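PDB 5U1T: separin, which cleaves the MCD1/SCC1 subunit of cohesin as a caspase-like cysteine protease at the onset of anaphase and is held inactive by securin for most of the cell cycle. Local coordinates for residues H432-L436 with N479-C484; F459-M464 with M503-L507; K406-L411 with F441-Q446; E604-K609 with Y638-Y644. All coordinates share one frame. Residues are numbered along the deposited sequence.

Contact 1. Residues H432-L436 with N479-C484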
loop_
_atom_site.group_PDB
_atom_site.type_symbol
_atom_site.label_atom_id
_atom_site.label_comp_id
_atom_site.label_asym_id
_atom_site.label_seq_id
_atom_site.Cartn_x
_atom_site.Cartn_y
_atom_site.Cartn_z
ATOM N N HIS A 432 -3.925 -35.767 7.778
ATOM C CA HIS A 432 -4.370 -34.592 8.522
ATOM C C HIS A 432 -4.947 -35.101 9.849
ATOM O O HIS A 432 -4.643 -34.551 10.914
ATOM C CB HIS A 432 -5.401 -33.773 7.720
ATOM C CG HIS A 432 -5.621 -32.375 8.228
ATOM N ND1 HIS A 432 -4.589 -31.482 8.445
ATOM C CD2 HIS A 432 -6.763 -31.704 8.529
ATOM C CE1 HIS A 432 -5.085 -30.326 8.863
ATOM N NE2 HIS A 432 -6.401 -30.433 8.926
ATOM N N ARG A 433 -5.735 -36.175 9.774
ATOM C CA ARG A 433 -6.320 -36.808 10.957
ATOM C C ARG A 433 -5.274 -37.116 12.021
ATOM O O ARG A 433 -5.466 -36.832 13.203
ATOM C CB ARG A 433 -7.025 -38.113 10.592
ATOM C CG ARG A 433 -8.316 -37.987 9.835
ATOM C CD ARG A 433 -8.909 -39.384 9.599
ATOM N NE ARG A 433 -10.137 -39.334 8.796
ATOM C CZ ARG A 433 -10.931 -40.380 8.560
ATOM N NH1 ARG A 433 -10.635 -41.582 9.068
ATOM N NH2 ARG A 433 -12.031 -40.217 7.822
ATOM N N THR A 434 -4.170 -37.718 11.595
ATOM C CA THR A 434 -3.133 -38.114 12.526
ATOM C C THR A 434 -2.520 -36.907 13.212
ATOM O O THR A 434 -2.378 -36.889 14.437
ATOM C CB THR A 434 -2.027 -38.918 11.826
ATOM O OG1 THR A 434 -2.588 -40.128 11.293
ATOM C CG2 THR A 434 -0.922 -39.267 12.808
ATOM N N ILE A 435 -2.170 -35.897 12.422
ATOM C CA ILE A 435 -1.501 -34.719 12.944
ATOM C C ILE A 435 -2.390 -34.059 13.989
ATOM O O ILE A 435 -1.908 -33.599 15.024
ATOM C CB ILE A 435 -1.137 -33.732 11.798
ATOM C CG1 ILE A 435 -0.262 -34.448 10.770
ATOM C CG2 ILE A 435 -0.413 -32.508 12.331
ATOM C CD1 ILE A 435 0.331 -33.554 9.736
ATOM N N LEU A 436 -3.694 -34.048 13.732
ATOM C CA LEU A 436 -4.637 -33.436 14.663
ATOM C C LEU A 436 -4.772 -34.300 15.906
ATOM O O LEU A 436 -4.963 -33.776 17.007
ATOM C CB LEU A 436 -6.005 -33.225 14.013
ATOM C CG LEU A 436 -6.091 -32.198 12.884
ATOM C CD1 LEU A 436 -7.497 -32.147 12.315
ATOM C CD2 LEU A 436 -5.653 -30.836 13.372
ATOM N N ASN A 479 1.697 -28.556 8.651
ATOM C CA ASN A 479 0.673 -28.893 9.622
ATOM C C ASN A 479 1.256 -29.417 10.930
ATOM O O ASN A 479 0.721 -29.135 12.009
ATOM C CB ASN A 479 -0.285 -29.910 9.040
ATOM C CG ASN A 479 -1.362 -29.259 8.233
ATOM O OD1 ASN A 479 -2.480 -29.087 8.708
ATOM N ND2 ASN A 479 -1.031 -28.853 7.014
ATOM N N ALA A 480 2.350 -30.174 10.837
ATOM C CA ALA A 480 3.029 -30.684 12.028
ATOM C C ALA A 480 3.610 -29.506 12.790
ATOM O O ALA A 480 3.749 -29.531 14.012
ATOM C CB ALA A 480 4.129 -31.684 11.652
ATOM N N PHE A 481 3.951 -28.466 12.046
ATOM C CA PHE A 481 4.488 -27.262 12.654
ATOM C C PHE A 481 3.409 -26.472 13.383
ATOM O O PHE A 481 3.539 -26.177 14.575
ATOM C CB PHE A 481 5.130 -26.384 11.607
ATOM C CG PHE A 481 5.749 -25.158 12.174
ATOM C CD1 PHE A 481 5.002 -23.995 12.321
ATOM C CD2 PHE A 481 7.074 -25.161 12.567
ATOM C CE1 PHE A 481 5.559 -22.872 12.844
ATOM C CE2 PHE A 481 7.640 -24.017 13.087
ATOM C CZ PHE A 481 6.874 -22.870 13.224
ATOM N N ILE A 482 2.367 -26.106 12.650
ATOM C CA ILE A 482 1.256 -25.376 13.230
ATOM C C ILE A 482 0.626 -26.113 14.411
ATOM O O ILE A 482 0.454 -25.527 15.474
ATOM C CB ILE A 482 0.174 -25.096 12.182
ATOM C CG1 ILE A 482 0.646 -24.004 11.228
ATOM C CG2 ILE A 482 -1.108 -24.669 12.846
ATOM C CD1 ILE A 482 0.002 -24.064 9.860
ATOM N N HIS A 483 0.290 -27.388 14.253
ATOM C CA HIS A 483 -0.540 -28.041 15.267
ATOM C C HIS A 483 0.228 -28.739 16.389
ATOM O O HIS A 483 -0.363 -29.074 17.420
ATOM C CB HIS A 483 -1.464 -29.065 14.611
ATOM C CG HIS A 483 -2.425 -28.473 13.629
ATOM N ND1 HIS A 483 -3.761 -28.278 13.916
ATOM C CD2 HIS A 483 -2.250 -28.039 12.358
ATOM C CE1 HIS A 483 -4.364 -27.751 12.866
ATOM N NE2 HIS A 483 -3.469 -27.594 11.907
ATOM N N CYS A 484 1.525 -28.972 16.187
ATOM C CA CYS A 484 2.295 -29.831 17.081
ATOM C C CYS A 484 3.610 -29.222 17.540
ATOM O O CYS A 484 3.857 -29.143 18.741
ATOM C CB CYS A 484 2.572 -31.179 16.412
ATOM S SG CYS A 484 1.108 -32.222 16.176
#
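I435 overlaps N479, A480, H483 and C484 as a knob in a hole on the facing helix. Its CG2 lies 3.6 Å from the backbone O of N479 and 3.9 Å from CA of A480. Its CD1 packs 3.8 Å from CB of N479. At the far end of the hole, SG of C484 comes 3.5 Å from the backbone O of I435 and 4.1 Å from its CG2. The edge of the H432 ring points toward the face of the H483 ring in an offset T-shaped pair, with centroids 5.9 Å apart and planes at 87°. L436 CD2 reaches H483 ND1 at 3.2 Å. No hydrogen bond crosses between 432-436 and 479-484. The polar ends bond outside the pair: H483 ND1 to E439, N479 ND2 to the backbone O of D475. The two short axes run roughly parallel, at 30°, and approach to 9.9 Å. This is packing between alternate helices of the alpha-helical region. Helix 448-458 lies between helices 431-444 and 470-485 in sequence and touches both, through L458 on T434 and F455 on C484. Helix 408-425 also packs on T434, and an apolar side chain of the securin chain on I482.

Contact 2. Residues F459-M464 with M503-L507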
loop_
_atom_site.group_PDB
_atom_site.type_symbol
_atom_site.label_atom_id
_atom_site.label_comp_id
_atom_site.label_asym_id
_atom_site.label_seq_id
_atom_site.Cartn_x
_atom_site.Cartn_y
_atom_site.Cartn_z
ATOM N N PHE A 459 6.882 -36.989 13.950
ATOM C CA PHE A 459 7.820 -36.374 13.035
ATOM C C PHE A 459 8.866 -37.414 12.725
ATOM O O PHE A 459 9.936 -37.467 13.334
ATOM C CB PHE A 459 8.415 -35.093 13.614
ATOM C CG PHE A 459 9.022 -34.201 12.589
ATOM C CD1 PHE A 459 8.222 -33.435 11.768
ATOM C CD2 PHE A 459 10.395 -34.132 12.440
ATOM C CE1 PHE A 459 8.779 -32.592 10.804
ATOM C CE2 PHE A 459 10.965 -33.296 11.482
ATOM C CZ PHE A 459 10.155 -32.530 10.664
ATOM N N ASN A 460 8.511 -38.258 11.765
ATOM C CA ASN A 460 9.252 -39.480 11.456
ATOM C C ASN A 460 9.119 -39.776 9.978
ATOM O O ASN A 460 8.008 -39.798 9.456
ATOM C CB ASN A 460 8.724 -40.658 12.312
ATOM C CG ASN A 460 9.427 -41.980 12.022
ATOM O OD1 ASN A 460 8.997 -42.751 11.157
ATOM N ND2 ASN A 460 10.491 -42.261 12.778
ATOM N N VAL A 461 10.245 -40.012 9.312
ATOM C CA VAL A 461 10.254 -40.181 7.863
ATOM C C VAL A 461 9.369 -41.318 7.299
ATOM O O VAL A 461 8.888 -41.185 6.172
ATOM C CB VAL A 461 11.689 -40.392 7.352
ATOM C CG1 VAL A 461 12.184 -41.742 7.710
ATOM C CG2 VAL A 461 11.747 -40.221 5.858
ATOM N N TYR A 462 9.123 -42.411 8.031
ATOM C CA TYR A 462 8.318 -43.486 7.445
ATOM C C TYR A 462 6.869 -43.036 7.382
ATOM O O TYR A 462 6.046 -43.656 6.720
ATOM C CB TYR A 462 8.460 -44.833 8.209
ATOM C CG TYR A 462 9.841 -45.419 8.050
ATOM C CD1 TYR A 462 10.216 -46.048 6.864
ATOM C CD2 TYR A 462 10.785 -45.295 9.053
ATOM C CE1 TYR A 462 11.491 -46.558 6.696
ATOM C CE2 TYR A 462 12.047 -45.775 8.893
ATOM C CZ TYR A 462 12.403 -46.421 7.722
ATOM O OH TYR A 462 13.683 -46.916 7.573
ATOM N N CYS A 463 6.565 -41.929 8.040
ATOM C CA CYS A 463 5.254 -41.307 7.880
ATOM C C CYS A 463 5.018 -40.736 6.467
ATOM O O CYS A 463 3.874 -40.504 6.090
ATOM C CB CYS A 463 5.059 -40.214 8.929
ATOM S SG CYS A 463 4.589 -40.834 10.562
ATOM N N MET A 464 6.081 -40.533 5.690
ATOM C CA MET A 464 5.934 -40.097 4.306
ATOM C C MET A 464 5.273 -41.142 3.408
ATOM O O MET A 464 4.825 -40.805 2.311
ATOM C CB MET A 464 7.285 -39.720 3.710
ATOM C CG MET A 464 8.068 -38.696 4.530
ATOM S SD MET A 464 7.249 -37.098 4.763
ATOM C CE MET A 464 6.757 -36.817 3.090
ATOM N N MET A 503 12.328 -33.012 5.499
ATOM C CA MET A 503 11.434 -32.738 6.611
ATOM C C MET A 503 11.999 -31.693 7.564
ATOM O O MET A 503 11.257 -30.828 8.045
ATOM C CB MET A 503 11.134 -34.018 7.392
ATOM C CG MET A 503 10.237 -34.974 6.666
ATOM S SD MET A 503 10.064 -36.534 7.561
ATOM C CE MET A 503 9.108 -36.038 9.011
ATOM N N LEU A 504 13.297 -31.793 7.863
ATOM C CA LEU A 504 13.924 -30.839 8.776
ATOM C C LEU A 504 13.959 -29.418 8.149
ATOM O O LEU A 504 13.779 -28.407 8.847
ATOM C CB LEU A 504 15.327 -31.304 9.159
ATOM C CG LEU A 504 15.412 -32.498 10.119
ATOM C CD1 LEU A 504 16.832 -33.009 10.205
ATOM C CD2 LEU A 504 14.903 -32.161 11.508
ATOM N N SER A 505 14.165 -29.360 6.838
ATOM C CA SER A 505 14.264 -28.100 6.116
ATOM C C SER A 505 12.943 -27.302 6.107
ATOM O O SER A 505 12.912 -26.125 6.452
ATOM C CB SER A 505 14.720 -28.363 4.686
ATOM O OG SER A 505 15.059 -27.145 4.051
ATOM N N VAL A 506 11.857 -27.960 5.726
ATOM C CA VAL A 506 10.561 -27.317 5.740
ATOM C C VAL A 506 10.146 -26.972 7.158
ATOM O O VAL A 506 9.645 -25.883 7.394
ATOM C CB VAL A 506 9.484 -28.191 5.069
ATOM C CG1 VAL A 506 8.113 -27.605 5.271
ATOM C CG2 VAL A 506 9.783 -28.329 3.586
ATOM N N LEU A 507 10.377 -27.864 8.118
ATOM C CA LEU A 507 9.942 -27.591 9.496
ATOM C C LEU A 507 10.719 -26.444 10.149
ATOM O O LEU A 507 10.110 -25.577 10.746
ATOM C CB LEU A 507 10.043 -28.835 10.384
ATOM C CG LEU A 507 9.564 -28.629 11.832
ATOM C CD1 LEU A 507 8.099 -28.950 12.008
ATOM C CD2 LEU A 507 10.407 -29.417 12.808
#
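Both faces of the F459 ring are covered from the same short helical segment. M503 CE sits over one face, 3.8 Å from the centroid of the F459 ring and 6° off its normal. L507 CD2 covers the opposite face, 4.2 Å from that centroid. Both are CH-pi contacts. M503 SD adds a Met-aromatic contact 5.2 Å from the same F459 centroid. At the ring edge, F459 CE2 meets L504 CD2 at 4.1 Å. F459 CZ also touches the backbone O of M503 at 3.3 Å. This buried contact ties the loop between helices 448-458 and 470-485 to helix 501-509 in the alpha-helical region. An Asx turn shapes the loop: N460 OD1 accepts from Y462 N at 3.1 Å. The following residues, 461-464, form a 3-10 turn. It brings V461 and M464 onto M503, with V461 CA 3.7 Å from M503 SD and M464 SD 4.0 Å from M503 SD. F455 and F496 extend the aromatic cluster around F459, and Y462 meets W124 edge-to-face.

Contact 3. Residues K406-L411 with F441-Q446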
loop_
_atom_site.group_PDB
_atom_site.type_symbol
_atom_site.label_atom_id
_atom_site.label_comp_id
_atom_site.label_asym_id
_atom_site.label_seq_id
_atom_site.Cartn_x
_atom_site.Cartn_y
_atom_site.Cartn_z
ATOM N N LYS A 406 -2.527 -40.938 34.287
ATOM C CA LYS A 406 -1.442 -39.987 34.187
ATOM C C LYS A 406 -0.128 -40.710 33.857
ATOM O O LYS A 406 0.872 -40.523 34.546
ATOM C CB LYS A 406 -1.307 -39.179 35.485
ATOM C CG LYS A 406 -2.610 -38.520 35.945
ATOM C CD LYS A 406 -2.367 -37.356 36.911
ATOM C CE LYS A 406 -3.683 -36.781 37.428
ATOM N NZ LYS A 406 -4.505 -37.831 38.136
ATOM N N SER A 407 -0.129 -41.495 32.779
ATOM C CA SER A 407 1.014 -42.334 32.431
ATOM C C SER A 407 1.609 -42.023 31.083
ATOM O O SER A 407 0.938 -42.148 30.069
ATOM C CB SER A 407 0.619 -43.807 32.433
ATOM O OG SER A 407 1.529 -44.565 31.643
ATOM N N HIS A 408 2.887 -41.671 31.058
ATOM C CA HIS A 408 3.565 -41.512 29.784
ATOM C C HIS A 408 3.675 -42.839 29.022
ATOM O O HIS A 408 3.756 -42.839 27.785
ATOM C CB HIS A 408 4.953 -40.915 29.978
ATOM C CG HIS A 408 5.545 -40.362 28.721
ATOM N ND1 HIS A 408 6.689 -40.869 28.145
ATOM C CD2 HIS A 408 5.141 -39.346 27.922
ATOM C CE1 HIS A 408 6.973 -40.187 27.052
ATOM N NE2 HIS A 408 6.051 -39.256 26.897
ATOM N N SER A 409 3.685 -43.957 29.748
ATOM C CA SER A 409 3.804 -45.262 29.112
ATOM C C SER A 409 2.614 -45.556 28.220
ATOM O O SER A 409 2.781 -45.950 27.065
ATOM C CB SER A 409 3.958 -46.362 30.152
ATOM O OG SER A 409 5.188 -46.218 30.828
ATOM N N PHE A 410 1.410 -45.354 28.741
ATOM C CA PHE A 410 0.217 -45.513 27.915
ATOM C C PHE A 410 0.197 -44.564 26.716
ATOM O O PHE A 410 -0.245 -44.942 25.633
ATOM C CB PHE A 410 -1.040 -45.320 28.755
ATOM C CG PHE A 410 -1.489 -46.560 29.435
ATOM C CD1 PHE A 410 -2.325 -47.456 28.783
ATOM C CD2 PHE A 410 -1.058 -46.855 30.721
ATOM C CE1 PHE A 410 -2.742 -48.625 29.413
ATOM C CE2 PHE A 410 -1.470 -48.025 31.363
ATOM C CZ PHE A 410 -2.311 -48.914 30.708
ATOM N N LEU A 411 0.682 -43.341 26.904
ATOM C CA LEU A 411 0.643 -42.355 25.831
ATOM C C LEU A 411 1.618 -42.760 24.743
ATOM O O LEU A 411 1.293 -42.687 23.558
ATOM C CB LEU A 411 0.966 -40.948 26.344
ATOM C CG LEU A 411 0.854 -39.844 25.295
ATOM C CD1 LEU A 411 -0.564 -39.800 24.761
ATOM C CD2 LEU A 411 1.262 -38.494 25.863
ATOM N N PHE A 441 -2.576 -35.768 21.797
ATOM C CA PHE A 441 -1.569 -36.516 22.575
ATOM C C PHE A 441 -0.552 -35.560 23.196
ATOM O O PHE A 441 -0.399 -35.518 24.417
ATOM C CB PHE A 441 -0.801 -37.543 21.718
ATOM C CG PHE A 441 -1.676 -38.519 20.979
ATOM C CD1 PHE A 441 -2.967 -38.795 21.402
ATOM C CD2 PHE A 441 -1.193 -39.167 19.854
ATOM C CE1 PHE A 441 -3.756 -39.683 20.708
ATOM C CE2 PHE A 441 -1.984 -40.059 19.159
ATOM C CZ PHE A 441 -3.265 -40.311 19.585
ATOM N N ILE A 442 0.132 -34.797 22.336
ATOM C CA ILE A 442 1.199 -33.905 22.769
ATOM C C ILE A 442 0.702 -33.006 23.879
ATOM O O ILE A 442 1.340 -32.881 24.918
ATOM C CB ILE A 442 1.746 -33.064 21.611
ATOM C CG1 ILE A 442 2.450 -33.978 20.614
ATOM C CG2 ILE A 442 2.731 -32.033 22.129
ATOM C CD1 ILE A 442 2.836 -33.306 19.334
ATOM N N SER A 443 -0.472 -32.432 23.675
ATOM C CA SER A 443 -1.120 -31.639 24.697
ATOM C C SER A 443 -1.292 -32.393 26.013
ATOM O O SER A 443 -1.212 -31.793 27.078
ATOM C CB SER A 443 -2.476 -31.168 24.195
ATOM O OG SER A 443 -2.311 -30.342 23.054
ATOM N N SER A 444 -1.513 -33.704 25.944
ATOM C CA SER A 444 -1.811 -34.479 27.142
ATOM C C SER A 444 -0.542 -34.936 27.874
ATOM O O SER A 444 -0.597 -35.299 29.053
ATOM C CB SER A 444 -2.688 -35.682 26.784
ATOM O OG SER A 444 -2.053 -36.530 25.841
ATOM N N ALA A 445 0.598 -34.885 27.182
ATOM C CA ALA A 445 1.863 -35.342 27.752
ATOM C C ALA A 445 2.235 -34.549 29.006
ATOM O O ALA A 445 2.008 -33.337 29.073
ATOM C CB ALA A 445 2.973 -35.255 26.717
ATOM N N GLN A 446 2.839 -35.244 29.968
ATOM C CA GLN A 446 3.052 -34.757 31.331
ATOM C C GLN A 446 4.170 -33.758 31.574
ATOM O O GLN A 446 4.286 -33.237 32.682
ATOM C CB GLN A 446 3.340 -35.939 32.250
ATOM C CG GLN A 446 2.583 -37.180 31.909
ATOM C CD GLN A 446 1.186 -37.129 32.463
ATOM O OE1 GLN A 446 0.524 -36.099 32.446
ATOM N NE2 GLN A 446 0.744 -38.234 32.988
#
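K406 is the C-prime residue of a Schellman motif that ends helix 388-404, and the next helix, 408-425, starts almost at once. The contact therefore lies at the short connection between these two helices of the alpha-helical region, packed against the C-terminal end of helix 431-444. The positive phi of K406, 53°, turns the chain there. Q446 lies beside this turn, and its NE2 is 3.4 Å from K406 CB. S407 is the N-cap of the new helix: its OG accepts from F410 N at 3.0 Å. H408 CA stands 6.7 Å from A445 CA, and its side chain turns to helix 448-458, where NE2 makes a weak hydrogen bond to the backbone O of K450. L411 points across to helix 431-444 and makes the main apolar contact. Its CD1 packs 3.8 Å from F441 CB, and its CD2 lies 3.8 Å from A445 CB. I454 of helix 448-458 also touches L411. An apolar side chain of the securin chain packs on S444, so one edge of this contact borders the inhibitor. A445 is the first residue to leave helical angles, which ends helix 431-444 just where L411 meets it. Next to it, S444 OG donates to the backbone O of F441 in a very short bond of 2.4 Å and lies 3.8 Å from L411 CD1.

Contact 4. Residues E604-K609 with Y638-Y644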
loop_
_atom_site.group_PDB
_atom_site.type_symbol
_atom_site.label_atom_id
_atom_site.label_comp_id
_atom_site.label_asym_id
_atom_site.label_seq_id
_atom_site.Cartn_x
_atom_site.Cartn_y
_atom_site.Cartn_z
ATOM N N GLU A 604 4.448 -23.602 -3.764
ATOM C CA GLU A 604 4.299 -22.952 -5.049
ATOM C C GLU A 604 3.139 -21.937 -5.047
ATOM O O GLU A 604 3.288 -20.841 -5.581
ATOM C CB GLU A 604 4.104 -23.977 -6.154
ATOM C CG GLU A 604 4.143 -23.340 -7.508
ATOM C CD GLU A 604 3.775 -24.294 -8.594
ATOM O OE1 GLU A 604 3.213 -23.841 -9.601
ATOM O OE2 GLU A 604 4.032 -25.509 -8.436
ATOM N N MET A 605 2.012 -22.313 -4.438
ATOM C CA MET A 605 0.880 -21.414 -4.197
ATOM C C MET A 605 1.285 -20.082 -3.579
ATOM O O MET A 605 0.906 -19.018 -4.060
ATOM C CB MET A 605 -0.150 -22.073 -3.277
ATOM C CG MET A 605 -0.810 -23.305 -3.854
ATOM S SD MET A 605 -1.730 -22.816 -5.318
ATOM C CE MET A 605 -0.652 -23.378 -6.660
ATOM N N ASP A 606 2.034 -20.159 -2.490
ATOM C CA ASP A 606 2.496 -18.974 -1.794
ATOM C C ASP A 606 3.454 -18.201 -2.653
ATOM O O ASP A 606 3.521 -16.989 -2.554
ATOM C CB ASP A 606 3.182 -19.334 -0.483
ATOM C CG ASP A 606 2.243 -19.975 0.504
ATOM O OD1 ASP A 606 1.007 -20.008 0.241
ATOM O OD2 ASP A 606 2.748 -20.451 1.551
ATOM N N PHE A 607 4.207 -18.921 -3.481
ATOM C CA PHE A 607 5.185 -18.299 -4.364
ATOM C C PHE A 607 4.498 -17.399 -5.393
ATOM O O PHE A 607 4.876 -16.235 -5.578
ATOM C CB PHE A 607 6.021 -19.358 -5.079
ATOM C CG PHE A 607 6.739 -18.838 -6.284
ATOM C CD1 PHE A 607 7.779 -17.929 -6.152
ATOM C CD2 PHE A 607 6.369 -19.249 -7.560
ATOM C CE1 PHE A 607 8.434 -17.434 -7.269
ATOM C CE2 PHE A 607 7.026 -18.762 -8.679
ATOM C CZ PHE A 607 8.062 -17.852 -8.528
ATOM N N VAL A 608 3.491 -17.969 -6.047
ATOM C CA VAL A 608 2.730 -17.301 -7.079
ATOM C C VAL A 608 2.067 -16.046 -6.535
ATOM O O VAL A 608 2.119 -14.993 -7.179
ATOM C CB VAL A 608 1.668 -18.217 -7.653
ATOM C CG1 VAL A 608 0.870 -17.509 -8.707
ATOM C CG2 VAL A 608 2.305 -19.430 -8.225
ATOM N N LYS A 609 1.451 -16.152 -5.362
ATOM C CA LYS A 609 0.863 -14.989 -4.722
ATOM C C LYS A 609 1.917 -13.909 -4.479
ATOM O O LYS A 609 1.686 -12.730 -4.778
ATOM C CB LYS A 609 0.176 -15.377 -3.416
ATOM C CG LYS A 609 -1.171 -16.052 -3.637
ATOM C CD LYS A 609 -1.419 -17.225 -2.691
ATOM C CE LYS A 609 -1.222 -16.861 -1.223
ATOM N NZ LYS A 609 -1.951 -17.826 -0.359
ATOM N N TYR A 638 -4.721 -24.899 -10.538
ATOM C CA TYR A 638 -4.452 -23.671 -9.817
ATOM C C TYR A 638 -5.726 -22.974 -9.419
ATOM O O TYR A 638 -5.724 -21.773 -9.156
ATOM C CB TYR A 638 -3.575 -22.756 -10.660
ATOM C CG TYR A 638 -2.171 -23.285 -10.843
ATOM C CD1 TYR A 638 -1.171 -22.982 -9.921
ATOM C CD2 TYR A 638 -1.845 -24.101 -11.929
ATOM C CE1 TYR A 638 0.115 -23.456 -10.083
ATOM C CE2 TYR A 638 -0.555 -24.590 -12.094
ATOM C CZ TYR A 638 0.417 -24.266 -11.163
ATOM O OH TYR A 638 1.700 -24.729 -11.328
ATOM N N SER A 639 -6.809 -23.739 -9.350
ATOM C CA SER A 639 -8.124 -23.160 -9.116
ATOM C C SER A 639 -8.169 -22.405 -7.798
ATOM O O SER A 639 -8.886 -21.408 -7.683
ATOM C CB SER A 639 -9.210 -24.237 -9.129
ATOM O OG SER A 639 -9.493 -24.693 -7.812
ATOM N N SER A 640 -7.402 -22.868 -6.815
ATOM C CA SER A 640 -7.421 -22.272 -5.475
ATOM C C SER A 640 -6.809 -20.878 -5.473
ATOM O O SER A 640 -7.093 -20.046 -4.612
ATOM C CB SER A 640 -6.676 -23.171 -4.467
ATOM O OG SER A 640 -5.268 -22.954 -4.474
ATOM N N ILE A 641 -5.965 -20.631 -6.460
ATOM C CA ILE A 641 -5.180 -19.415 -6.499
ATOM C C ILE A 641 -5.770 -18.400 -7.485
ATOM O O ILE A 641 -5.439 -17.224 -7.437
ATOM C CB ILE A 641 -3.743 -19.753 -6.877
ATOM C CG1 ILE A 641 -2.767 -18.917 -6.099
ATOM C CG2 ILE A 641 -3.494 -19.592 -8.370
ATOM C CD1 ILE A 641 -1.387 -19.198 -6.560
ATOM N N VAL A 642 -6.660 -18.871 -8.362
ATOM C CA VAL A 642 -7.292 -18.053 -9.398
ATOM C C VAL A 642 -8.000 -16.775 -8.886
ATOM O O VAL A 642 -8.039 -15.772 -9.600
ATOM C CB VAL A 642 -8.299 -18.909 -10.217
ATOM C CG1 VAL A 642 -9.147 -18.043 -11.139
ATOM C CG2 VAL A 642 -7.557 -19.949 -11.029
ATOM N N PRO A 643 -8.559 -16.794 -7.661
ATOM C CA PRO A 643 -8.964 -15.498 -7.090
ATOM C C PRO A 643 -7.850 -14.444 -7.097
ATOM O O PRO A 643 -8.126 -13.242 -7.217
ATOM C CB PRO A 643 -9.342 -15.855 -5.646
ATOM C CG PRO A 643 -9.865 -17.251 -5.753
ATOM C CD PRO A 643 -9.081 -17.926 -6.867
ATOM N N TYR A 644 -6.603 -14.880 -6.960
ATOM C CA TYR A 644 -5.497 -13.938 -6.970
ATOM C C TYR A 644 -5.174 -13.518 -8.385
ATOM O O TYR A 644 -4.826 -12.361 -8.628
ATOM C CB TYR A 644 -4.254 -14.521 -6.315
ATOM C CG TYR A 644 -4.350 -14.620 -4.819
ATOM C CD1 TYR A 644 -4.981 -15.705 -4.220
ATOM C CD2 TYR A 644 -3.797 -13.648 -4.007
ATOM C CE1 TYR A 644 -5.069 -15.810 -2.860
ATOM C CE2 TYR A 644 -3.876 -13.745 -2.648
ATOM C CZ TYR A 644 -4.512 -14.831 -2.077
ATOM O OH TYR A 644 -4.594 -14.949 -0.707
#
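This is a mainly apolar helix-to-turn contact with one buried polar link, in the helical region of separase. The segment 604-609 belongs to helix 602-617. The segment 638-644 forms the turn into helix 642-655 and its first residues. I641 is central. Its CD1 lies 3.4 Å from V608 CB, 3.4 Å from the backbone O of M605 and 3.8 Å from M605 SD. M605 fills the space between the helix and the turn: its CE comes 3.3 Å from Y638 CD1, and its SD is 3.6 Å from S640 OG. At one end, Y638 OH donates to E604 OE1 in a very short hydrogen bond of 2.5 Å. The same E604 carboxylate is bonded by Y585 OH and W589 NE1 of helix 578-590, so it is hydrogen-bonded to three aromatic side chains. At the other end, the aliphatic part of K609 lies over the Y644 ring. K609 CG is 3.5 Å from the Y644 centroid and 9° off the ring normal, a CH-pi contact. K609 NZ turns back toward D606 OD1 in a long salt bridge of 3.7 Å. Helix 621-633 places I631 against V608, Y638 and I641. Helix 557-572 covers F607, helix 680-689 lies beyond P643 and Y644, and aromatic packing from the securin chain meets D606 and F607.

All four contacts lie in the helical part of separase. Contact 3 opens first along the chain, then contact 1, then contact 2; contact 4 comes later. Contacts 1 and 3 share helix 431-444, with centres about 17 Å apart, and touch through C484 CB and I442 CD1, 3.6 Å apart. Contact 1 uses helix 470-485 and contact 2 the next helix, 501-509; their centres are about 12 Å apart, and F481 CD2 and L507 O are 3.6 Å apart. The segments of contact 1 alternate with those of contacts 2 and 3, so the loops they close overlap in sequence. Contact 4 has its centre about 23 Å from that of contact 1. Securin borders contacts 1, 3 and 4, consistent with an extended inhibitor interface.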